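Local coordinates for protein saframycin Mx1 synthetase B (Legionella pneumophila subsp. pneumophila, PDB 3KXW) that belongs to the fatty acid AMP ligases of the adenylate-forming (ANL) superfamily and holds a bound 5'-O-[(S)-(dodecanoyloxy)(hydroxy)phosphoryl]adenosine, at residues L46-L57 against I79-A88; E536-P544 against L570-L578. One frame throughout, in Å; residues are numbered along the deposited sequence.

Contact 1 (L46-L57 against I79-A88)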
loop_
_atom_site.group_PDB
_atom_site.type_symbol
_atom_site.label_atom_id
_atom_site.label_comp_id
_atom_site.label_asym_id
_atom_site.label_seq_id
_atom_site.Cartn_x
_atom_site.Cartn_y
_atom_site.Cartn_z
ATOM N N LEU A 46 19.009 -15.375 -5.887
ATOM C CA LEU A 46 17.556 -15.378 -5.846
ATOM C C LEU A 46 16.985 -16.644 -6.507
ATOM O O LEU A 46 16.132 -17.337 -5.949
ATOM C CB LEU A 46 17.040 -14.111 -6.532
ATOM C CG LEU A 46 15.536 -13.907 -6.631
ATOM C CD1 LEU A 46 14.894 -13.904 -5.250
ATOM C CD2 LEU A 46 15.199 -12.624 -7.421
ATOM N N ASP A 47 17.455 -16.944 -7.706
ATOM C CA ASP A 47 17.056 -18.169 -8.407
ATOM C C ASP A 47 17.384 -19.448 -7.591
ATOM O O ASP A 47 16.545 -20.366 -7.478
ATOM C CB ASP A 47 17.772 -18.184 -9.765
ATOM C CG ASP A 47 17.450 -19.401 -10.607
ATOM O OD1 ASP A 47 16.266 -19.660 -10.878
ATOM O OD2 ASP A 47 18.411 -20.066 -11.035
ATOM N N GLN A 48 18.582 -19.525 -7.016
ATOM C CA GLN A 48 18.936 -20.713 -6.226
ATOM C C GLN A 48 18.050 -20.868 -4.971
ATOM O O GLN A 48 17.571 -21.971 -4.677
ATOM C CB GLN A 48 20.436 -20.754 -5.852
ATOM C CG GLN A 48 21.390 -21.076 -7.034
ATOM C CD GLN A 48 20.996 -22.332 -7.796
ATOM O OE1 GLN A 48 20.655 -22.272 -8.977
ATOM N NE2 GLN A 48 21.071 -23.476 -7.139
ATOM N N HIS A 49 17.841 -19.777 -4.229
ATOM C CA HIS A 49 16.938 -19.823 -3.070
ATOM C C HIS A 49 15.515 -20.223 -3.452
ATOM O O HIS A 49 14.915 -21.076 -2.813
ATOM C CB HIS A 49 16.935 -18.490 -2.297
ATOM C CG HIS A 49 18.143 -18.308 -1.435
ATOM N ND1 HIS A 49 18.307 -18.972 -0.239
ATOM C CD2 HIS A 49 19.260 -17.562 -1.606
ATOM C CE1 HIS A 49 19.468 -18.638 0.296
ATOM N NE2 HIS A 49 20.071 -17.789 -0.516
ATOM N N ALA A 50 14.986 -19.615 -4.513
ATOM C CA ALA A 50 13.656 -19.957 -5.014
ATOM C C ALA A 50 13.524 -21.435 -5.361
ATOM O O ALA A 50 12.521 -22.089 -5.018
ATOM C CB ALA A 50 13.277 -19.063 -6.214
ATOM N N LYS A 51 14.534 -21.976 -6.039
ATOM C CA LYS A 51 14.541 -23.405 -6.361
ATOM C C LYS A 51 14.577 -24.281 -5.119
ATOM O O LYS A 51 13.837 -25.272 -5.038
ATOM C CB LYS A 51 15.718 -23.752 -7.282
ATOM C CG LYS A 51 15.556 -23.166 -8.679
ATOM C CD LYS A 51 16.882 -23.103 -9.438
ATOM C CE LYS A 51 16.645 -23.175 -10.935
ATOM N NZ LYS A 51 17.822 -22.697 -11.690
ATOM N N ALA A 52 15.428 -23.920 -4.158
ATOM C CA ALA A 52 15.528 -24.665 -2.901
ATOM C C ALA A 52 14.192 -24.680 -2.154
ATOM O O ALA A 52 13.766 -25.708 -1.617
ATOM C CB ALA A 52 16.632 -24.073 -2.018
ATOM N N ILE A 53 13.534 -23.527 -2.109
ATOM C CA ILE A 53 12.264 -23.427 -1.407
ATOM C C ILE A 53 11.186 -24.189 -2.150
ATOM O O ILE A 53 10.391 -24.916 -1.536
ATOM C CB ILE A 53 11.859 -21.948 -1.204
ATOM C CG1 ILE A 53 12.822 -21.303 -0.211
ATOM C CG2 ILE A 53 10.380 -21.830 -0.774
ATOM C CD1 ILE A 53 12.861 -19.766 -0.273
ATOM N N ALA A 54 11.160 -24.056 -3.473
ATOM C CA ALA A 54 10.194 -24.813 -4.267
ATOM C C ALA A 54 10.387 -26.333 -4.107
ATOM O O ALA A 54 9.415 -27.090 -4.041
ATOM C CB ALA A 54 10.240 -24.387 -5.753
ATOM N N ALA A 55 11.635 -26.780 -4.050
ATOM C CA ALA A 55 11.891 -28.221 -3.926
ATOM C C ALA A 55 11.382 -28.728 -2.569
ATOM O O ALA A 55 10.863 -29.838 -2.460
ATOM C CB ALA A 55 13.383 -28.513 -4.075
ATOM N N THR A 56 11.565 -27.913 -1.537
ATOM C CA THR A 56 11.041 -28.236 -0.221
ATOM C C THR A 56 9.509 -28.303 -0.218
ATOM O O THR A 56 8.915 -29.247 0.314
ATOM C CB THR A 56 11.519 -27.229 0.831
ATOM O OG1 THR A 56 12.949 -27.181 0.816
ATOM C CG2 THR A 56 11.022 -27.633 2.208
ATOM N N LEU A 57 8.864 -27.312 -0.828
ATOM C CA LEU A 57 7.401 -27.341 -0.937
ATOM C C LEU A 57 6.925 -28.614 -1.646
ATOM O O LEU A 57 5.989 -29.291 -1.214
ATOM C CB LEU A 57 6.899 -26.081 -1.689
ATOM C CG LEU A 57 6.991 -24.763 -0.926
ATOM C CD1 LEU A 57 6.602 -23.566 -1.829
ATOM C CD2 LEU A 57 6.106 -24.803 0.333
ATOM N N ILE A 79 10.885 -12.312 0.129
ATOM C CA ILE A 79 11.029 -12.297 -1.335
ATOM C C ILE A 79 11.469 -13.658 -1.865
ATOM O O ILE A 79 10.958 -14.146 -2.881
ATOM C CB ILE A 79 12.033 -11.204 -1.771
ATOM C CG1 ILE A 79 11.494 -9.812 -1.394
ATOM C CG2 ILE A 79 12.301 -11.298 -3.273
ATOM C CD1 ILE A 79 12.566 -8.671 -1.470
ATOM N N GLN A 80 12.404 -14.292 -1.170
ATOM C CA GLN A 80 12.810 -15.653 -1.551
ATOM C C GLN A 80 11.614 -16.616 -1.479
ATOM O O GLN A 80 11.429 -17.451 -2.363
ATOM C CB GLN A 80 13.923 -16.143 -0.618
ATOM C CG GLN A 80 15.210 -15.314 -0.710
ATOM C CD GLN A 80 16.101 -15.466 0.499
ATOM O OE1 GLN A 80 15.858 -16.297 1.362
ATOM N NE2 GLN A 80 17.125 -14.633 0.587
ATOM N N ALA A 81 10.827 -16.512 -0.410
ATOM C CA ALA A 81 9.704 -17.439 -0.184
ATOM C C ALA A 81 8.631 -17.233 -1.242
ATOM O O ALA A 81 8.071 -18.195 -1.771
ATOM C CB ALA A 81 9.119 -17.274 1.248
ATOM N N PHE A 82 8.362 -15.972 -1.574
ATOM C CA PHE A 82 7.378 -15.635 -2.597
ATOM C C PHE A 82 7.783 -16.255 -3.948
ATOM O O PHE A 82 6.975 -16.911 -4.614
ATOM C CB PHE A 82 7.234 -14.105 -2.709
ATOM C CG PHE A 82 6.115 -13.652 -3.642
ATOM C CD1 PHE A 82 4.847 -13.407 -3.149
ATOM C CD2 PHE A 82 6.346 -13.476 -4.998
ATOM C CE1 PHE A 82 3.799 -12.985 -3.999
ATOM C CE2 PHE A 82 5.308 -13.050 -5.864
ATOM C CZ PHE A 82 4.039 -12.811 -5.352
ATOM N N LEU A 83 9.027 -16.059 -4.365
ATOM C CA LEU A 83 9.431 -16.626 -5.641
ATOM C C LEU A 83 9.428 -18.160 -5.546
ATOM O O LEU A 83 9.065 -18.865 -6.498
ATOM C CB LEU A 83 10.826 -16.137 -6.045
ATOM C CG LEU A 83 10.873 -14.695 -6.544
ATOM C CD1 LEU A 83 12.287 -14.357 -6.896
ATOM C CD2 LEU A 83 10.011 -14.573 -7.771
ATOM N N GLY A 84 9.844 -18.672 -4.399
ATOM C CA GLY A 84 9.872 -20.111 -4.186
ATOM C C GLY A 84 8.472 -20.695 -4.385
ATOM O O GLY A 84 8.321 -21.757 -4.990
ATOM N N CYS A 85 7.443 -19.982 -3.919
ATOM C CA CYS A 85 6.061 -20.422 -4.162
ATOM C C CYS A 85 5.759 -20.462 -5.646
ATOM O O CYS A 85 5.197 -21.431 -6.149
ATOM C CB CYS A 85 5.031 -19.512 -3.483
ATOM S SG CYS A 85 4.993 -19.643 -1.714
ATOM N N LEU A 86 6.106 -19.396 -6.356
ATOM C CA LEU A 86 5.817 -19.354 -7.777
ATOM C C LEU A 86 6.527 -20.478 -8.546
ATOM O O LEU A 86 5.946 -21.079 -9.449
ATOM C CB LEU A 86 6.185 -17.991 -8.399
ATOM C CG LEU A 86 5.492 -16.735 -7.859
ATOM C CD1 LEU A 86 5.574 -15.570 -8.836
ATOM C CD2 LEU A 86 4.076 -17.005 -7.434
ATOM N N TYR A 87 7.792 -20.726 -8.214
ATOM C CA TYR A 87 8.542 -21.799 -8.860
ATOM C C TYR A 87 7.907 -23.165 -8.639
ATOM O O TYR A 87 8.112 -24.059 -9.439
ATOM C CB TYR A 87 9.964 -21.873 -8.336
ATOM C CG TYR A 87 10.982 -20.938 -8.965
ATOM C CD1 TYR A 87 10.786 -19.561 -9.019
ATOM C CD2 TYR A 87 12.189 -21.441 -9.441
ATOM C CE1 TYR A 87 11.772 -18.713 -9.558
ATOM C CE2 TYR A 87 13.168 -20.607 -9.993
ATOM C CZ TYR A 87 12.958 -19.247 -10.037
ATOM O OH TYR A 87 13.966 -18.454 -10.573
ATOM N N ALA A 88 7.179 -23.331 -7.542
ATOM C CA ALA A 88 6.475 -24.589 -7.282
ATOM C C ALA A 88 5.078 -24.631 -7.906
ATOM O O ALA A 88 4.370 -25.631 -7.783
ATOM C CB ALA A 88 6.390 -24.840 -5.785
HETATM O O HOH W 1 16.104 -18.985 1.622
#

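Contact 2 (E536-P544 against L570-L578)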
loop_
_atom_site.group_PDB
_atom_site.type_symbol
_atom_site.label_atom_id
_atom_site.label_comp_id
_atom_site.label_asym_id
_atom_site.label_seq_id
_atom_site.Cartn_x
_atom_site.Cartn_y
_atom_site.Cartn_z
ATOM N N GLU A 536 -3.625 5.605 8.495
ATOM C CA GLU A 536 -2.841 6.785 8.873
ATOM C C GLU A 536 -3.657 7.822 9.637
ATOM O O GLU A 536 -4.592 8.393 9.085
ATOM C CB GLU A 536 -2.242 7.459 7.639
ATOM C CG GLU A 536 -1.408 6.536 6.777
ATOM C CD GLU A 536 -2.223 5.958 5.654
ATOM O OE1 GLU A 536 -3.380 5.576 5.898
ATOM O OE2 GLU A 536 -1.732 5.899 4.510
ATOM N N VAL A 537 -3.285 8.090 10.891
ATOM C CA VAL A 537 -3.938 9.165 11.666
ATOM C C VAL A 537 -3.598 10.557 11.136
ATOM O O VAL A 537 -2.425 10.887 10.954
ATOM C CB VAL A 537 -3.542 9.119 13.149
ATOM C CG1 VAL A 537 -4.255 10.247 13.908
ATOM C CG2 VAL A 537 -3.896 7.757 13.749
ATOM N N HIS A 538 -4.615 11.389 10.905
ATOM C CA HIS A 538 -4.390 12.710 10.334
ATOM C C HIS A 538 -4.370 13.799 11.387
ATOM O O HIS A 538 -3.662 14.814 11.250
ATOM C CB HIS A 538 -5.436 13.025 9.270
ATOM C CG HIS A 538 -5.509 11.990 8.187
ATOM N ND1 HIS A 538 -4.507 11.818 7.253
ATOM C CD2 HIS A 538 -6.449 11.049 7.913
ATOM C CE1 HIS A 538 -4.835 10.824 6.441
ATOM N NE2 HIS A 538 -6.009 10.343 6.818
ATOM N N THR A 539 -5.131 13.564 12.451
ATOM C CA THR A 539 -5.304 14.550 13.488
ATOM C C THR A 539 -5.307 13.855 14.840
ATOM O O THR A 539 -5.974 12.838 15.024
ATOM C CB THR A 539 -6.662 15.299 13.322
ATOM O OG1 THR A 539 -6.734 15.907 12.023
ATOM C CG2 THR A 539 -6.824 16.357 14.390
ATOM N N ILE A 540 -4.562 14.401 15.792
ATOM C CA ILE A 540 -4.612 13.884 17.160
ATOM C C ILE A 540 -4.896 15.022 18.112
ATOM O O ILE A 540 -4.241 16.059 18.039
ATOM C CB ILE A 540 -3.270 13.220 17.586
ATOM C CG1 ILE A 540 -2.924 12.096 16.612
ATOM C CG2 ILE A 540 -3.361 12.694 19.031
ATOM C CD1 ILE A 540 -1.573 11.486 16.861
ATOM N N VAL A 541 -5.853 14.817 19.016
ATOM C CA VAL A 541 -6.202 15.849 19.992
ATOM C C VAL A 541 -6.025 15.320 21.412
ATOM O O VAL A 541 -6.516 14.237 21.735
ATOM C CB VAL A 541 -7.680 16.320 19.839
ATOM C CG1 VAL A 541 -7.932 17.510 20.733
ATOM C CG2 VAL A 541 -7.984 16.694 18.389
ATOM N N LEU A 542 -5.347 16.103 22.251
ATOM C CA LEU A 542 -5.082 15.726 23.631
ATOM C C LEU A 542 -5.949 16.621 24.509
ATOM O O LEU A 542 -6.029 17.819 24.270
ATOM C CB LEU A 542 -3.586 15.917 23.982
ATOM C CG LEU A 542 -2.555 15.138 23.138
ATOM C CD1 LEU A 542 -1.111 15.320 23.654
ATOM C CD2 LEU A 542 -2.884 13.632 23.020
ATOM N N ILE A 543 -6.596 16.028 25.503
ATOM C CA ILE A 543 -7.424 16.762 26.448
ATOM C C ILE A 543 -7.145 16.243 27.864
ATOM O O ILE A 543 -6.554 15.182 28.021
ATOM C CB ILE A 543 -8.912 16.596 26.096
ATOM C CG1 ILE A 543 -9.349 15.136 26.255
ATOM C CG2 ILE A 543 -9.178 17.106 24.660
ATOM C CD1 ILE A 543 -10.848 14.976 26.206
ATOM N N PRO A 544 -7.581 16.987 28.897
ATOM C CA PRO A 544 -7.317 16.585 30.286
ATOM C C PRO A 544 -8.074 15.330 30.709
ATOM O O PRO A 544 -9.088 14.963 30.118
ATOM C CB PRO A 544 -7.821 17.793 31.112
ATOM C CG PRO A 544 -7.870 18.938 30.153
ATOM C CD PRO A 544 -8.263 18.294 28.836
ATOM N N LEU A 570 -14.642 21.972 24.090
ATOM C CA LEU A 570 -13.850 21.262 25.088
ATOM C C LEU A 570 -12.436 21.795 25.345
ATOM O O LEU A 570 -11.811 22.432 24.485
ATOM C CB LEU A 570 -13.866 19.747 24.857
ATOM C CG LEU A 570 -13.494 19.097 23.535
ATOM C CD1 LEU A 570 -12.251 19.718 22.950
ATOM C CD2 LEU A 570 -13.281 17.630 23.822
ATOM N N PRO A 571 -11.932 21.549 26.559
ATOM C CA PRO A 571 -10.592 22.031 26.891
ATOM C C PRO A 571 -9.601 21.225 26.073
ATOM O O PRO A 571 -9.680 19.999 26.094
ATOM C CB PRO A 571 -10.441 21.676 28.379
ATOM C CG PRO A 571 -11.788 21.202 28.845
ATOM C CD PRO A 571 -12.509 20.721 27.631
ATOM N N ILE A 572 -8.698 21.884 25.363
ATOM C CA ILE A 572 -7.719 21.171 24.558
ATOM C C ILE A 572 -6.308 21.416 25.071
ATOM O O ILE A 572 -5.901 22.559 25.260
ATOM C CB ILE A 572 -7.810 21.573 23.063
ATOM C CG1 ILE A 572 -9.087 21.010 22.434
ATOM C CG2 ILE A 572 -6.598 21.082 22.302
ATOM C CD1 ILE A 572 -9.160 21.202 20.919
ATOM N N VAL A 573 -5.567 20.336 25.300
ATOM C CA VAL A 573 -4.184 20.427 25.744
ATOM C C VAL A 573 -3.274 20.691 24.552
ATOM O O VAL A 573 -2.399 21.556 24.598
ATOM C CB VAL A 573 -3.732 19.136 26.437
ATOM C CG1 VAL A 573 -2.217 19.151 26.695
ATOM C CG2 VAL A 573 -4.532 18.911 27.725
ATOM N N ALA A 574 -3.459 19.919 23.483
ATOM C CA ALA A 574 -2.668 20.137 22.275
ATOM C C ALA A 574 -3.307 19.429 21.110
ATOM O O ALA A 574 -4.102 18.498 21.292
ATOM C CB ALA A 574 -1.218 19.668 22.462
ATOM N N THR A 575 -2.970 19.885 19.911
ATOM C CA THR A 575 -3.476 19.259 18.696
ATOM C C THR A 575 -2.290 18.997 17.802
ATOM O O THR A 575 -1.355 19.789 17.780
ATOM C CB THR A 575 -4.495 20.172 17.976
ATOM O OG1 THR A 575 -5.618 20.390 18.833
ATOM C CG2 THR A 575 -5.008 19.539 16.675
ATOM N N TRP A 576 -2.319 17.886 17.072
ATOM C CA TRP A 576 -1.287 17.584 16.085
ATOM C C TRP A 576 -2.020 17.384 14.764
ATOM O O TRP A 576 -3.032 16.684 14.724
ATOM C CB TRP A 576 -0.583 16.296 16.518
ATOM C CG TRP A 576 0.459 15.698 15.593
ATOM C CD1 TRP A 576 1.806 15.907 15.632
ATOM C CD2 TRP A 576 0.235 14.711 14.571
ATOM N NE1 TRP A 576 2.438 15.136 14.672
ATOM C CE2 TRP A 576 1.490 14.394 14.010
ATOM C CE3 TRP A 576 -0.908 14.069 14.075
ATOM C CZ2 TRP A 576 1.632 13.470 12.966
ATOM C CZ3 TRP A 576 -0.770 13.155 13.031
ATOM C CH2 TRP A 576 0.492 12.866 12.491
ATOM N N GLN A 577 -1.520 18.006 13.701
ATOM C CA GLN A 577 -2.110 17.863 12.369
ATOM C C GLN A 577 -1.035 17.449 11.374
ATOM O O GLN A 577 -0.117 18.225 11.073
ATOM C CB GLN A 577 -2.751 19.176 11.910
ATOM C CG GLN A 577 -3.941 19.645 12.754
ATOM C CD GLN A 577 -5.239 18.944 12.391
ATOM O OE1 GLN A 577 -5.228 17.852 11.824
ATOM N NE2 GLN A 577 -6.369 19.571 12.710
ATOM N N LEU A 578 -1.148 16.235 10.854
ATOM C CA LEU A 578 -0.135 15.690 9.941
ATOM C C LEU A 578 0.213 16.631 8.791
ATOM O O LEU A 578 1.388 16.803 8.444
ATOM C CB LEU A 578 -0.600 14.339 9.384
ATOM C CG LEU A 578 0.237 13.733 8.261
ATOM C CD1 LEU A 578 1.673 13.571 8.690
ATOM C CD2 LEU A 578 -0.356 12.391 7.857
#

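Contact 1 (L46-L57 against I79-A88)
Ala50 and Gly84 bring two helices into backbone contact, their CA atoms 3.9 Å apart, with Gly84 CA making a bent CA-H...O contact with Ala50 O. Segments 46-57 and 79-87, on helices 43-59 and 76-87 of the AMP-binding part of the chain, cross at -59° with axes 7.4 Å apart. At Gly84 the helices meet without a side chain between them: Ile53 CG2 packs on its CA, and Ala54 CB reaches 3.3 Å from Gly84 O. Tyr87 is the knob, set in a hole of Asp47, Ala50, Lys51 and Ala54. Ala50 CB sits over the middle of one ring face, a CH-pi contact 3.7 Å from the centroid. With CG swung beside its own backbone N (chi1 -84°), the ring runs along helix 43-59 to Asp47, whose OD1 accepts from Tyr87 OH through its anti lone pair at 2.6 Å. The other carboxylate oxygen, OD2, is salt-bridged by Lys51 NZ on its syn side but somewhat out of the carboxylate plane, so both oxygens are gripped and the group's rotation is fixed. Val14 and Val17 of helix 13-23 also touch Tyr87. On the other flank the amide of Gln80 stacks on the His49 ring, planes 10° apart, and one water joins them, donating to Gln80 OE1 at 2.7 Å and accepting a weak bond from His49 ND1.

Contact 2 (E536-P544 against L570-L578)
A classic beta bulge opens the antiparallel pairing of strand 539-544 with strand 574-577, the edge strand of the mixed sheet in the C-terminal domain. Val573 and Ala574 both face Leu542, whose O accepts from Val573 N at 2.8 Å and, weakly, from Ala574 N; Leu542 N in turn donates to Ala574 O. From there the pairing is regular: Ile540 and Trp576 form a hydrogen-bonded pair, with Trp576 N meeting Ile540 O in the carbonyl plane at 2.8 Å, and Leu578 N closes on His538 O in a nearly straight bond (168° at the hydrogen). Trp576 lies on the face of the sheet shared with Ile540 and Leu542, turned to helix 515-533, where Phe522 stacks on it. Trp576 CG stands opposite its backbone N (chi1 175°), which carries the indole across toward the start of segment 536-544: CE3 touches Ile540 CG1 at 3.8 Å, and the ring edge meets Val537 O in plane. That oxygen is buried with no polar partner. Ile543 CG2 packs on Pro571 O, likewise buried without a partner, while Pro544 CD touches both Pro571 CB and Val573 CG2. On the opposite face the Gln577 chain folds at chi2 (-81°) and brings OE1 alongside Thr539, whose OG1 donates to it; the refined length of 2.5 Å between Thr539 OG1 and Gln577 OE1 is very short and its exact value doubtful.

The two contacts sit on opposite sides of the chain's centre, their own centres 47 Å apart and their nearest atoms about 21 Å apart, so neither touches the other. Contact 1 joins two helices of the large N-terminal AMP-binding part of the chain, whereas contact 2 pairs strands in the smaller C-terminal domain. The bound 5'-O-[(S)-(dodecanoyloxy)(hydroxy)phosphoryl]adenosine is about 14 Å from the side chain of Ile79 in contact 1 and about 12 Å from that of His538 in contact 2. Contact 2 also reaches back to the earlier part of the chain: Lys276 of helix 269-277 bonds Gln577 O and makes a cation-pi contact with Trp576.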